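Local coordinates for protein MP-4 (Mucuna pruriens, PDB 5DSS) that probably acts as a Kunitz-type protease inhibitor and contributes to neutralization of snake venom by stimulating cross-reactive antibodies, at residues 16-21 against 61-66; 38-43 against 160-165; 65-70 against 79-84. One frame throughout, in Å; residues are numbered along the deposited sequence.

How the interactions relate
Interactions 1 and 3 are neighbours in space, their centres about 7 Å apart, and they share N65 and I66: the segment 61-66 meets 16-21 in interaction 1, and its last two residues begin the segment that meets 79-84 in interaction 3. They also touch directly, K63 N lying 2.8 Å from E83 O, a probable hydrogen bond, with V62 packing against I82. Interaction 2 lies on the opposite side of the chain's centre, its centre about 25 Å from that of interaction 1 and about 26 Å from that of interaction 3. No atoms meet there: the nearest are about 11 and 7 Å away.

Interaction 1: residues 16-21 against 61-66; sequences LHRGKY and PVKFNI
H17 reaches the backbone of 61-66 through its imidazole: ND1 donates to F64 O, the modelled separation of 2.5 Å being too short to take literally at this resolution. The oxygen lies near the ring plane, 17° out of it, and the N-H points at it moderately well. Further along, R18 and K63 run side by side and point the same way, and K63 NZ makes a weak hydrogen bond to R18 O at 3.2 Å. A bend at the end of the lysine chain (chi4 70°) brings NZ round to that carbonyl. K20 and K63 likewise lie side by side, pointing the same way, and K20 CB in turn packs against P61 CB at 3.7 Å. At the other end of the contact Y21 and V62 face each other with two weak backbone bonds, Y21 N to V62 O at 3.4 Å and V62 N to Y21 O at 2.8 Å. This is the loosely bonded antiparallel edge of a three-stranded sheet, in which strand 62-63 lies beside strand 20-24 and strand 177-180 flanks the other side; the family is that of Kunitz-type inhibitors, whose fold is the beta-trefoil. The like charges of R18 NH1 and K63 NZ come within 3.8 Å, and the guanidinium finds a carboxylate at the C-terminus, N185 OXT, which probably eases that repulsion. Behind the first shell, the phenol OH of Y21 accepts from L16 N at 2.9 Å in a nearly straight bond (168°), which joins the start of 16-21 to its strand end. On the far partner, F64 is the centre of an inverse gamma turn, a kink that lies where the histidine takes up its carbonyl.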
loop_
_atom_site.group_PDB
_atom_site.type_symbol
_atom_site.label_atom_id
_atom_site.label_comp_id
_atom_site.label_asym_id
_atom_site.label_seq_id
_atom_site.Cartn_x
_atom_site.Cartn_y
_atom_site.Cartn_z
ATOM N N LEU A 16 1.161 14.587 -3.965
ATOM C CA LEU A 16 -0.129 14.953 -4.521
ATOM C C LEU A 16 -0.986 13.783 -5.001
ATOM O O LEU A 16 -0.563 12.631 -5.009
ATOM C CB LEU A 16 0.094 15.967 -5.645
ATOM C CG LEU A 16 -0.915 17.062 -5.964
ATOM C CD1 LEU A 16 -0.127 18.299 -6.340
ATOM C CD2 LEU A 16 -1.835 16.653 -7.106
ATOM N N HIS A 17 -2.205 14.118 -5.400
ATOM C CA HIS A 17 -3.231 13.156 -5.772
ATOM C C HIS A 17 -3.358 12.881 -7.280
ATOM O O HIS A 17 -3.336 13.797 -8.092
ATOM C CB HIS A 17 -4.566 13.675 -5.266
ATOM C CG HIS A 17 -4.710 13.641 -3.780
ATOM N ND1 HIS A 17 -4.755 12.466 -3.066
ATOM C CD2 HIS A 17 -4.902 14.635 -2.883
ATOM C CE1 HIS A 17 -4.960 12.733 -1.790
ATOM N NE2 HIS A 17 -5.052 14.044 -1.652
ATOM N N ARG A 18 -3.551 11.611 -7.627
ATOM C CA ARG A 18 -3.522 11.114 -9.008
ATOM C C ARG A 18 -2.094 11.233 -9.504
ATOM O O ARG A 18 -1.827 11.188 -10.702
ATOM C CB ARG A 18 -4.464 11.878 -9.950
ATOM C CG ARG A 18 -4.602 11.206 -11.325
ATOM C CD ARG A 18 -4.845 12.135 -12.521
ATOM N NE ARG A 18 -3.849 13.201 -12.670
ATOM C CZ ARG A 18 -2.682 13.101 -13.313
ATOM N NH1 ARG A 18 -2.309 11.965 -13.890
ATOM N NH2 ARG A 18 -1.876 14.158 -13.387
ATOM N N GLY A 19 -1.173 11.434 -8.574
ATOM C CA GLY A 19 0.213 11.501 -8.926
ATOM C C GLY A 19 0.744 10.103 -8.752
ATOM O O GLY A 19 0.515 9.479 -7.708
ATOM N N LYS A 20 1.458 9.613 -9.767
ATOM C CA LYS A 20 2.091 8.299 -9.725
ATOM C C LYS A 20 3.382 8.340 -8.937
ATOM O O LYS A 20 4.227 9.182 -9.187
ATOM C CB LYS A 20 2.382 7.826 -11.136
ATOM C CG LYS A 20 1.157 7.603 -11.996
ATOM C CD LYS A 20 1.494 8.066 -13.385
ATOM C CE LYS A 20 2.945 7.724 -13.707
ATOM N NZ LYS A 20 3.437 8.181 -15.042
ATOM N N TYR A 21 3.521 7.408 -7.996
ATOM C CA TYR A 21 4.699 7.299 -7.149
ATOM C C TYR A 21 5.160 5.863 -7.021
ATOM O O TYR A 21 4.601 4.975 -7.627
ATOM C CB TYR A 21 4.395 7.865 -5.757
ATOM C CG TYR A 21 4.042 9.330 -5.746
ATOM C CD1 TYR A 21 3.191 9.862 -6.697
ATOM C CD2 TYR A 21 4.561 10.192 -4.785
ATOM C CE1 TYR A 21 2.857 11.216 -6.702
ATOM C CE2 TYR A 21 4.230 11.551 -4.788
ATOM C CZ TYR A 21 3.367 12.051 -5.748
ATOM O OH TYR A 21 3.015 13.371 -5.781
ATOM N N PRO A 61 3.771 2.071 -10.385
ATOM C CA PRO A 61 3.290 3.356 -9.854
ATOM C C PRO A 61 2.095 3.205 -8.908
ATOM O O PRO A 61 1.328 2.242 -9.038
ATOM C CB PRO A 61 2.879 4.124 -11.115
ATOM C CG PRO A 61 3.759 3.577 -12.181
ATOM C CD PRO A 61 3.911 2.111 -11.855
ATOM N N VAL A 62 1.952 4.144 -7.973
ATOM C CA VAL A 62 0.961 4.065 -6.919
ATOM C C VAL A 62 0.164 5.370 -6.802
ATOM O O VAL A 62 0.695 6.409 -6.357
ATOM C CB VAL A 62 1.737 3.801 -5.592
ATOM C CG1 VAL A 62 0.800 3.286 -4.503
ATOM C CG2 VAL A 62 2.901 2.831 -5.798
ATOM N N LYS A 63 -1.113 5.322 -7.176
ATOM C CA LYS A 63 -1.946 6.530 -7.178
ATOM C C LYS A 63 -2.783 6.809 -5.919
ATOM O O LYS A 63 -3.875 6.290 -5.740
ATOM C CB LYS A 63 -2.836 6.559 -8.417
ATOM C CG LYS A 63 -2.423 7.573 -9.471
ATOM C CD LYS A 63 -3.294 7.385 -10.712
ATOM C CE LYS A 63 -3.157 8.494 -11.740
ATOM N NZ LYS A 63 -1.854 8.515 -12.465
ATOM N N PHE A 64 -2.273 7.696 -5.073
ATOM C CA PHE A 64 -2.988 8.094 -3.874
ATOM C C PHE A 64 -4.026 9.194 -4.186
ATOM O O PHE A 64 -3.732 10.385 -4.061
ATOM C CB PHE A 64 -1.998 8.609 -2.818
ATOM C CG PHE A 64 -1.072 7.550 -2.245
ATOM C CD1 PHE A 64 -0.018 7.032 -2.985
ATOM C CD2 PHE A 64 -1.222 7.127 -0.925
ATOM C CE1 PHE A 64 0.838 6.082 -2.436
ATOM C CE2 PHE A 64 -0.374 6.186 -0.371
ATOM C CZ PHE A 64 0.655 5.660 -1.129
ATOM N N ASN A 65 -5.239 8.802 -4.591
ATOM C CA ASN A 65 -6.370 9.739 -4.722
ATOM C C ASN A 65 -7.296 9.514 -3.537
ATOM O O ASN A 65 -7.441 8.377 -3.095
ATOM C CB ASN A 65 -7.207 9.450 -5.986
ATOM C CG ASN A 65 -6.395 8.906 -7.151
ATOM O OD1 ASN A 65 -5.305 9.385 -7.436
ATOM N ND2 ASN A 65 -6.944 7.907 -7.845
ATOM N N ILE A 66 -7.947 10.551 -2.996
ATOM C CA ILE A 66 -9.158 10.231 -2.232
ATOM C C ILE A 66 -9.808 9.945 -3.551
ATOM O O ILE A 66 -9.837 10.827 -4.420
ATOM C CB ILE A 66 -9.912 11.409 -1.597
ATOM C CG1 ILE A 66 -9.112 12.068 -0.472
ATOM C CG2 ILE A 66 -11.218 10.889 -1.016
ATOM C CD1 ILE A 66 -9.760 11.945 0.894
#

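Interaction 2: residues 38-43 against 160-165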
loop_
_atom_site.group_PDB
_atom_site.type_symbol
_atom_site.label_atom_id
_atom_site.label_comp_id
_atom_site.label_asym_id
_atom_site.label_seq_id
_atom_site.Cartn_x
_atom_site.Cartn_y
_atom_site.Cartn_z
ATOM N N GLY A 38 3.119 -9.072 -8.090
ATOM C CA GLY A 38 4.171 -10.051 -8.112
ATOM C C GLY A 38 3.622 -11.432 -8.261
ATOM O O GLY A 38 2.404 -11.645 -8.187
ATOM N N LYS A 39 4.504 -12.382 -8.420
ATOM C CA LYS A 39 4.077 -13.730 -8.478
ATOM C C LYS A 39 4.166 -14.367 -7.045
ATOM O O LYS A 39 5.189 -14.393 -6.357
ATOM C CB LYS A 39 4.784 -14.473 -9.647
ATOM C CG LYS A 39 4.039 -15.663 -10.251
ATOM C CD LYS A 39 4.948 -16.807 -10.662
ATOM C CE LYS A 39 5.257 -16.813 -12.144
ATOM N NZ LYS A 39 5.916 -18.011 -12.690
ATOM N N THR A 40 3.002 -14.804 -6.604
ATOM C CA THR A 40 2.870 -15.530 -5.348
ATOM C C THR A 40 1.658 -16.462 -5.473
ATOM O O THR A 40 0.636 -16.072 -6.042
ATOM C CB THR A 40 2.765 -14.558 -4.149
ATOM O OG1 THR A 40 4.044 -14.446 -3.506
ATOM C CG2 THR A 40 1.726 -15.028 -3.133
ATOM N N ARG A 41 1.785 -17.679 -4.940
ATOM C CA ARG A 41 0.753 -18.727 -4.994
ATOM C C ARG A 41 0.445 -19.169 -6.427
ATOM O O ARG A 41 1.315 -19.129 -7.297
ATOM C CB ARG A 41 -0.522 -18.314 -4.245
ATOM C CG ARG A 41 -1.168 -19.455 -3.472
ATOM C CD ARG A 41 -1.935 -18.928 -2.273
ATOM N NE ARG A 41 -1.510 -19.570 -1.029
ATOM C CZ ARG A 41 -0.280 -20.020 -0.785
ATOM N NH1 ARG A 41 0.681 -19.895 -1.697
ATOM N NH2 ARG A 41 -0.009 -20.592 0.383
ATOM N N ASN A 42 -0.781 -19.607 -6.677
ATOM C CA ASN A 42 -1.140 -19.979 -8.034
ATOM C C ASN A 42 -2.283 -19.207 -8.725
ATOM O O ASN A 42 -2.441 -17.994 -8.525
ATOM C CB ASN A 42 -1.150 -21.478 -8.278
ATOM C CG ASN A 42 0.194 -21.993 -8.765
ATOM O OD1 ASN A 42 0.629 -21.683 -9.875
ATOM N ND2 ASN A 42 0.857 -22.792 -7.936
ATOM N N LEU A 43 -2.966 -19.830 -9.623
ATOM C CA LEU A 43 -3.690 -19.054 -10.568
ATOM C C LEU A 43 -4.884 -18.082 -10.535
ATOM O O LEU A 43 -4.686 -16.938 -10.887
ATOM C CB LEU A 43 -3.777 -19.973 -11.833
ATOM C CG LEU A 43 -4.814 -19.997 -12.950
ATOM C CD1 LEU A 43 -4.264 -19.128 -14.065
ATOM C CD2 LEU A 43 -4.832 -21.444 -13.421
ATOM N N ASN A 160 5.588 -15.732 3.608
ATOM C CA ASN A 160 5.079 -16.938 2.967
ATOM C C ASN A 160 6.057 -17.570 1.948
ATOM O O ASN A 160 5.693 -18.519 1.250
ATOM C CB ASN A 160 3.664 -16.709 2.376
ATOM C CG ASN A 160 2.911 -18.018 2.086
ATOM O OD1 ASN A 160 3.472 -18.976 1.536
ATOM N ND2 ASN A 160 1.619 -18.047 2.440
ATOM N N ARG A 161 7.299 -17.073 1.878
ATOM C CA ARG A 161 8.365 -17.758 1.099
ATOM C C ARG A 161 8.277 -17.555 -0.427
ATOM O O ARG A 161 8.835 -18.318 -1.212
ATOM C CB ARG A 161 8.403 -19.271 1.429
ATOM C CG ARG A 161 8.243 -19.638 2.902
ATOM C CD ARG A 161 8.371 -21.141 3.141
ATOM N NE ARG A 161 7.292 -21.929 2.530
ATOM C CZ ARG A 161 7.474 -22.885 1.623
ATOM N NH1 ARG A 161 8.695 -23.196 1.202
ATOM N NH2 ARG A 161 6.433 -23.539 1.136
ATOM N N GLU A 162 7.573 -16.513 -0.838
ATOM C CA GLU A 162 7.382 -16.228 -2.258
ATOM C C GLU A 162 7.890 -14.848 -2.597
ATOM O O GLU A 162 8.240 -14.534 -3.737
ATOM C CB GLU A 162 5.901 -16.348 -2.509
ATOM C CG GLU A 162 5.287 -17.260 -1.453
ATOM C CD GLU A 162 4.121 -18.069 -1.952
ATOM O OE1 GLU A 162 3.180 -17.447 -2.469
ATOM O OE2 GLU A 162 4.148 -19.308 -1.812
ATOM N N GLY A 163 7.938 -14.047 -1.548
ATOM C CA GLY A 163 8.247 -12.643 -1.609
ATOM C C GLY A 163 7.705 -12.206 -0.274
ATOM O O GLY A 163 7.800 -12.932 0.715
ATOM N N ARG A 164 7.107 -11.029 -0.256
ATOM C CA ARG A 164 6.624 -10.467 0.961
ATOM C C ARG A 164 5.232 -9.856 0.804
ATOM O O ARG A 164 5.082 -8.731 0.318
ATOM C CB ARG A 164 7.588 -9.389 1.362
ATOM C CG ARG A 164 7.973 -9.414 2.811
ATOM C CD ARG A 164 8.996 -8.330 2.948
ATOM N NE ARG A 164 9.907 -8.625 4.027
ATOM C CZ ARG A 164 11.208 -8.763 3.857
ATOM N NH1 ARG A 164 11.718 -8.622 2.630
ATOM N NH2 ARG A 164 11.981 -9.005 4.920
ATOM N N ARG A 165 4.214 -10.598 1.229
ATOM C CA ARG A 165 2.837 -10.131 1.141
ATOM C C ARG A 165 2.639 -9.094 2.234
ATOM O O ARG A 165 2.885 -9.365 3.414
ATOM C CB ARG A 165 1.840 -11.306 1.377
ATOM C CG ARG A 165 2.088 -12.457 0.387
ATOM C CD ARG A 165 1.605 -13.835 0.796
ATOM N NE ARG A 165 0.178 -13.992 0.538
ATOM C CZ ARG A 165 -0.473 -15.161 0.460
ATOM N NH1 ARG A 165 0.168 -16.322 0.617
ATOM N NH2 ARG A 165 -1.781 -15.175 0.217
#
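R41 and E162 hold the loop after strand 35-37 against the turn leading into strand 164-167; both strands belong to one four-stranded antiparallel sheet in what is, by family, a beta-trefoil of the Kunitz inhibitor type. The charged pairing comes first. R41 NH1 forms a salt bridge to E162 OE2 at 3.5 Å, the oxygen lying at the edge of the guanidinium, near its plane, while the carboxylate plane is turned 72° from that of the guanidinium. The other carboxylate oxygen takes a weak bond from the backbone, R41 N to E162 OE1 at 2.8 Å, bent to 128°; the place of that oxygen is uncertain because the model crowds it. The glutamate thus meets both ends of the arginine residue, its amide and its side-chain tip.

Like charges also come together. R165 crosses R41 at about a right angle, and its NH1 stands over the middle of the R41 guanidinium face, 4.0 Å from R41 CZ. The nearby carboxylate of E162 would be expected to offset part of this repulsion. N160 ND2 merely lies near R41 NH2, at 3.7 Å, two donors with no bond between them.

Apolar packing is supplied by T40, whose CB points toward 160-165. T40 also touches T48 and, on strand 49-51, L50. The T40 methyl, CG2, lies over one face of the R165 guanidinium, displaced toward the rim; a bend in the arginine at chi3 (81°) places R165 NE 4.1 Å from T40 CG2.

Interaction 3: residues 65-70 against 79-84; sequences NIREIL and ELNIEF
N65 and N81 form a single antiparallel bridge, of the hydrogen-bonded kind, between two irregular segments of the connection that runs from strand 62-63 to strand 97-99. N81 N donates to N65 O at 2.7 Å, the N-H arriving almost head-on to the carbonyl (C=O...N 163°). Beyond this bridge 65-70 turns away, and side chains take over.

R67 does most of that work. Its CB points toward 79-84, and its aliphatic part lies across N81, R67 CD coming within 3.4 Å of N81 CB. N81 CB also sits at the edge of the guanidinium, in its plane, while the amide of N81 is turned 85° from that plane. The chain then bends at chi3 (46°), which places NE beside the carboxylate of E83: R67 NE and E83 OE2 are 3.0 Å apart. The two chains cross at about a right angle, and the oxygen is well out of the guanidinium plane, so the bridge rests on charge and no N-H points at the acceptor. E68 joins from the arginine's own segment and makes a three-residue salt-bridge network; its modelled distance to R67 is too short to trust. E83 has a long, weak ion pair with R94 as well.

Toward the start of 79-84, I66 CD1 lies 4.0 Å from E79 CB, and I66 CG1 lies 4.4 Å from L80 CB. L80 itself packs on H17 and F64, which links the pair to the neighbouring contact. One antiparallel bridge thus folds the connection between strands 62-63 and 97-99 back on itself, in a member of the Kunitz-type inhibitor family, whose fold is the beta-trefoil.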
loop_
_atom_site.group_PDB
_atom_site.type_symbol
_atom_site.label_atom_id
_atom_site.label_comp_id
_atom_site.label_asym_id
_atom_site.label_seq_id
_atom_site.Cartn_x
_atom_site.Cartn_y
_atom_site.Cartn_z
ATOM N N ASN A 65 -5.239 8.802 -4.591
ATOM C CA ASN A 65 -6.370 9.739 -4.722
ATOM C C ASN A 65 -7.296 9.514 -3.537
ATOM O O ASN A 65 -7.441 8.377 -3.095
ATOM C CB ASN A 65 -7.207 9.450 -5.986
ATOM C CG ASN A 65 -6.395 8.906 -7.151
ATOM O OD1 ASN A 65 -5.305 9.385 -7.436
ATOM N ND2 ASN A 65 -6.944 7.907 -7.845
ATOM N N ILE A 66 -7.947 10.551 -2.996
ATOM C CA ILE A 66 -9.158 10.231 -2.232
ATOM C C ILE A 66 -9.808 9.945 -3.551
ATOM O O ILE A 66 -9.837 10.827 -4.420
ATOM C CB ILE A 66 -9.912 11.409 -1.597
ATOM C CG1 ILE A 66 -9.112 12.068 -0.472
ATOM C CG2 ILE A 66 -11.218 10.889 -1.016
ATOM C CD1 ILE A 66 -9.760 11.945 0.894
ATOM N N ARG A 67 -10.176 8.699 -3.770
ATOM C CA ARG A 67 -10.361 8.246 -5.107
ATOM C C ARG A 67 -11.231 8.795 -6.194
ATOM O O ARG A 67 -10.688 9.034 -7.297
ATOM C CB ARG A 67 -10.391 6.719 -5.130
ATOM C CG ARG A 67 -9.124 6.130 -5.716
ATOM C CD ARG A 67 -9.385 4.681 -6.050
ATOM N NE ARG A 67 -10.659 4.536 -6.754
ATOM C CZ ARG A 67 -11.817 4.226 -6.175
ATOM N NH1 ARG A 67 -11.886 4.012 -4.867
ATOM N NH2 ARG A 67 -12.912 4.123 -6.916
ATOM N N GLU A 68 -12.500 9.042 -5.944
ATOM C CA GLU A 68 -13.282 9.593 -7.022
ATOM C C GLU A 68 -13.236 11.116 -7.002
ATOM O O GLU A 68 -14.278 11.792 -6.991
ATOM C CB GLU A 68 -14.652 8.920 -7.096
ATOM C CG GLU A 68 -14.548 7.388 -7.016
ATOM C CD GLU A 68 -14.411 6.691 -8.370
ATOM O OE1 GLU A 68 -14.602 7.349 -9.412
ATOM O OE2 GLU A 68 -14.130 5.469 -8.394
ATOM N N ILE A 69 -12.017 11.641 -6.970
ATOM C CA ILE A 69 -11.729 13.070 -6.909
ATOM C C ILE A 69 -10.397 13.389 -7.572
ATOM O O ILE A 69 -9.751 12.519 -8.161
ATOM C CB ILE A 69 -11.454 13.530 -5.452
ATOM C CG1 ILE A 69 -12.263 12.793 -4.393
ATOM C CG2 ILE A 69 -11.645 15.038 -5.318
ATOM C CD1 ILE A 69 -11.789 13.137 -2.992
ATOM N N LEU A 70 -10.053 14.680 -7.485
ATOM C CA LEU A 70 -8.781 15.319 -7.776
ATOM C C LEU A 70 -8.456 16.366 -6.623
ATOM O O LEU A 70 -9.298 17.225 -6.397
ATOM C CB LEU A 70 -8.564 15.884 -9.128
ATOM C CG LEU A 70 -8.292 14.964 -10.312
ATOM C CD1 LEU A 70 -7.371 13.808 -9.965
ATOM C CD2 LEU A 70 -9.568 14.466 -10.972
ATOM N N GLU A 79 -8.311 10.624 4.307
ATOM C CA GLU A 79 -8.516 9.313 3.667
ATOM C C GLU A 79 -7.970 9.255 2.234
ATOM O O GLU A 79 -7.506 10.254 1.681
ATOM C CB GLU A 79 -10.013 8.970 3.629
ATOM C CG GLU A 79 -10.379 7.499 3.354
ATOM C CD GLU A 79 -11.888 7.212 3.547
ATOM O OE1 GLU A 79 -12.690 7.885 2.884
ATOM O OE2 GLU A 79 -12.294 6.343 4.361
ATOM N N LEU A 80 -7.955 8.057 1.683
ATOM C CA LEU A 80 -7.752 7.860 0.245
ATOM C C LEU A 80 -7.811 6.445 -0.223
ATOM O O LEU A 80 -7.641 5.507 0.559
ATOM C CB LEU A 80 -6.501 8.520 -0.308
ATOM C CG LEU A 80 -5.190 8.548 0.452
ATOM C CD1 LEU A 80 -4.387 7.277 0.237
ATOM C CD2 LEU A 80 -4.496 9.771 -0.119
ATOM N N ASN A 81 -8.017 6.293 -1.521
ATOM C CA ASN A 81 -8.007 4.969 -2.103
ATOM C C ASN A 81 -6.863 4.821 -3.071
ATOM O O ASN A 81 -6.694 5.581 -4.047
ATOM C CB ASN A 81 -9.367 4.576 -2.679
ATOM C CG ASN A 81 -10.250 3.953 -1.624
ATOM O OD1 ASN A 81 -10.202 2.734 -1.397
ATOM N ND2 ASN A 81 -11.028 4.788 -0.923
ATOM N N ILE A 82 -6.064 3.819 -2.774
ATOM C CA ILE A 82 -4.873 3.621 -3.526
ATOM C C ILE A 82 -5.007 2.433 -4.504
ATOM O O ILE A 82 -5.793 1.489 -4.292
ATOM C CB ILE A 82 -3.679 3.564 -2.536
ATOM C CG1 ILE A 82 -2.408 3.154 -3.254
ATOM C CG2 ILE A 82 -4.014 2.724 -1.307
ATOM C CD1 ILE A 82 -1.888 4.301 -4.098
ATOM N N GLU A 83 -4.264 2.534 -5.604
ATOM C CA GLU A 83 -4.247 1.542 -6.665
ATOM C C GLU A 83 -2.974 1.725 -7.504
ATOM O O GLU A 83 -2.389 2.817 -7.558
ATOM C CB GLU A 83 -5.435 1.783 -7.582
ATOM C CG GLU A 83 -6.588 2.553 -6.956
ATOM C CD GLU A 83 -7.721 2.750 -7.931
ATOM O OE1 GLU A 83 -7.467 3.404 -8.965
ATOM O OE2 GLU A 83 -8.848 2.258 -7.663
ATOM N N PHE A 84 -2.551 0.648 -8.166
ATOM C CA PHE A 84 -1.406 0.687 -9.093
ATOM C C PHE A 84 -1.889 1.358 -10.366
ATOM O O PHE A 84 -3.086 1.611 -10.535
ATOM C CB PHE A 84 -0.919 -0.721 -9.457
ATOM C CG PHE A 84 -0.031 -1.351 -8.435
ATOM C CD1 PHE A 84 1.233 -0.847 -8.188
ATOM C CD2 PHE A 84 -0.436 -2.469 -7.737
ATOM C CE1 PHE A 84 2.079 -1.458 -7.262
ATOM C CE2 PHE A 84 0.393 -3.069 -6.813
ATOM C CZ PHE A 84 1.652 -2.568 -6.571
#